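Local coordinates for scyllo-inosose 3-dehydrogenase (Thermotoga maritima, PDB 3IP1), which catalyses the NAD(+)-dependent, zinc-requiring oxidation of scyllo-inosose to 3-dehydro-scyllo-inosose, probably as a step in myo-inositol degradation, at residues A[33-39]-A[80-86]. Residues are numbered along the deposited sequence; the frame is centred on the assembly and turned at random.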
# COMPACT_ATOMS: atom_id res chain seq x y z
N GLY A 33 28.16 -0.60 22.80
CA GLY A 33 28.61 0.31 23.86
C GLY A 33 28.77 -0.30 25.24
O GLY A 33 29.85 -0.25 25.84
N SER A 34 27.70 -0.90 25.74
CA SER A 34 27.64 -1.33 27.12
C SER A 34 28.54 -2.54 27.40
O SER A 34 28.78 -2.88 28.55
CB SER A 34 26.20 -1.62 27.52
OG SER A 34 25.69 -2.64 26.70
N LYS A 35 29.04 -3.18 26.35
CA LYS A 35 29.97 -4.30 26.49
C LYS A 35 31.42 -3.83 26.50
O LYS A 35 32.32 -4.65 26.69
CB LYS A 35 29.79 -5.29 25.33
CG LYS A 35 28.39 -5.88 25.21
CD LYS A 35 28.04 -6.71 26.45
CE LYS A 35 26.94 -7.71 26.14
NZ LYS A 35 26.54 -8.42 27.38
N VAL A 36 31.65 -2.54 26.29
CA VAL A 36 33.00 -2.04 26.02
C VAL A 36 33.42 -0.84 26.87
O VAL A 36 34.45 -0.87 27.54
CB VAL A 36 33.13 -1.68 24.53
CG1 VAL A 36 34.46 -0.94 24.26
CG2 VAL A 36 33.04 -2.94 23.68
N TRP A 37 32.61 0.22 26.84
CA TRP A 37 32.95 1.47 27.49
C TRP A 37 32.65 1.46 28.98
O TRP A 37 31.55 1.09 29.42
CB TRP A 37 32.27 2.65 26.79
CG TRP A 37 32.60 2.79 25.33
CD1 TRP A 37 31.75 2.55 24.29
CD2 TRP A 37 33.86 3.19 24.74
NE1 TRP A 37 32.39 2.79 23.10
CE2 TRP A 37 33.68 3.18 23.34
CE3 TRP A 37 35.11 3.55 25.26
CZ2 TRP A 37 34.71 3.52 22.44
CZ3 TRP A 37 36.13 3.90 24.37
CH2 TRP A 37 35.92 3.89 22.98
N ARG A 38 33.63 1.90 29.76
CA ARG A 38 33.56 1.86 31.22
C ARG A 38 33.97 3.21 31.83
O ARG A 38 34.82 3.91 31.27
CB ARG A 38 34.51 0.77 31.68
CG ARG A 38 34.17 0.15 33.00
CD ARG A 38 35.04 -1.07 33.20
NE ARG A 38 34.67 -1.79 34.40
CZ ARG A 38 35.40 -2.76 34.93
NH1 ARG A 38 36.56 -3.10 34.38
NH2 ARG A 38 34.97 -3.37 36.02
N TYR A 39 33.38 3.55 32.97
CA TYR A 39 33.68 4.78 33.74
C TYR A 39 33.52 6.05 32.92
O TYR A 39 34.44 6.85 32.83
CB TYR A 39 35.08 4.72 34.38
CG TYR A 39 35.42 3.37 35.01
CD1 TYR A 39 34.72 2.91 36.13
CD2 TYR A 39 36.42 2.56 34.48
CE1 TYR A 39 35.02 1.66 36.71
CE2 TYR A 39 36.73 1.33 35.05
CZ TYR A 39 36.02 0.89 36.16
OH TYR A 39 36.33 -0.31 36.71
N GLU A 80 29.28 -2.41 37.64
CA GLU A 80 30.66 -2.67 37.28
C GLU A 80 31.26 -1.53 36.48
O GLU A 80 32.35 -1.66 35.92
CB GLU A 80 30.78 -3.97 36.46
CG GLU A 80 30.57 -5.24 37.25
CD GLU A 80 29.09 -5.58 37.40
OE1 GLU A 80 28.34 -5.42 36.41
OE2 GLU A 80 28.68 -6.01 38.51
N GLY A 81 30.53 -0.41 36.40
CA GLY A 81 31.04 0.77 35.70
C GLY A 81 30.86 0.85 34.18
O GLY A 81 31.29 1.84 33.56
N TYR A 82 30.24 -0.15 33.57
CA TYR A 82 29.93 -0.10 32.12
C TYR A 82 28.75 0.81 31.84
O TYR A 82 27.78 0.81 32.61
CB TYR A 82 29.67 -1.50 31.54
CG TYR A 82 30.93 -2.31 31.52
CD1 TYR A 82 31.79 -2.27 30.44
CD2 TYR A 82 31.30 -3.09 32.63
CE1 TYR A 82 32.97 -2.99 30.43
CE2 TYR A 82 32.49 -3.82 32.63
CZ TYR A 82 33.32 -3.75 31.53
OH TYR A 82 34.49 -4.45 31.52
N ILE A 83 28.83 1.57 30.75
CA ILE A 83 27.72 2.44 30.31
C ILE A 83 26.46 1.60 30.06
O ILE A 83 26.56 0.40 29.75
CB ILE A 83 28.08 3.28 29.07
CG1 ILE A 83 28.09 2.42 27.81
CG2 ILE A 83 29.42 3.98 29.28
CD1 ILE A 83 28.45 3.16 26.54
N LEU A 84 25.29 2.22 30.23
CA LEU A 84 24.01 1.54 30.03
C LEU A 84 23.63 1.49 28.53
O LEU A 84 23.04 0.53 28.07
CB LEU A 84 22.90 2.19 30.88
CG LEU A 84 23.01 2.09 32.42
CD1 LEU A 84 21.66 2.37 33.10
CD2 LEU A 84 23.55 0.73 32.87
N TYR A 85 24.02 2.52 27.78
CA TYR A 85 23.72 2.56 26.35
C TYR A 85 24.35 1.41 25.56
O TYR A 85 25.58 1.27 25.51
CB TYR A 85 24.10 3.91 25.74
CG TYR A 85 23.64 4.05 24.31
CD1 TYR A 85 22.28 4.23 24.00
CD2 TYR A 85 24.55 3.97 23.28
CE1 TYR A 85 21.85 4.35 22.67
CE2 TYR A 85 24.14 4.07 21.95
CZ TYR A 85 22.80 4.26 21.65
OH TYR A 85 22.43 4.37 20.33
N PRO A 86 23.51 0.60 24.92
CA PRO A 86 23.99 -0.65 24.32
C PRO A 86 24.48 -0.55 22.87
O PRO A 86 25.02 -1.53 22.35
CB PRO A 86 22.77 -1.58 24.42
CG PRO A 86 21.55 -0.63 24.42
CD PRO A 86 22.04 0.75 24.82
O HOH W 1 25.97 -3.46 24.04
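Arg38 and Tyr82 form a single antiparallel beta bridge, closed by Ile83 N donating to Trp37 O (3.1 Å) and Tyr39 N donating to Gly81 O (2.8 Å). It is a worked example of how a two-residue strand can bridge to an irregular loop: in this zinc-containing alcohol dehydrogenase, strand 37-38 pairs with strand 3-12, while residues 80-86 belong to the loop that follows helix 69-75 in the GroES-like region. Beside the bridge, Arg38 reaches over the loop with CG anti to the backbone N (chi1 -154°) and the chain extended as far as NE. Its CD settles on one face of the Tyr82 ring, 3.9 Å from the ring centroid, a CH-pi contact, and the guanidinium follows with its plane only 12° from that of the ring. NE (2.8 Å) and NH2 (3.1 Å) of Arg38 then close side-on upon one acceptor, Glu80 O, which lies in the guanidinium plane; the remaining nitrogen, NH1, forms a salt bridge with the carboxylate of Asp13, whose backbone oxygen accepts a hydrogen bond from Tyr82 OH. A leucine in place of Arg38 would probably leave Glu80 O without both of these donors and Asp13 without this charged mate. Gly81 has a positive phi (84°) at which a beta carbon would press on the carbonyl oxygen of Glu80, and it would also run into the Tyr39 ring. Beyond the bridge, Ile83 lies alongside Trp37, its CD1 3.9 Å from Trp37 CB, and also packs on the backbone of Gly33. The neighbouring Leu84 and Tyr85 touch His73 and Ser70 of helix 69-75, the probable charge relay residues, so the loop runs from this bridge to the active-site region. At Ser34 and Pro86 a water spans the two segments, 2.8 Å from Ser34 OG and donating to Pro86 O at 2.7 Å.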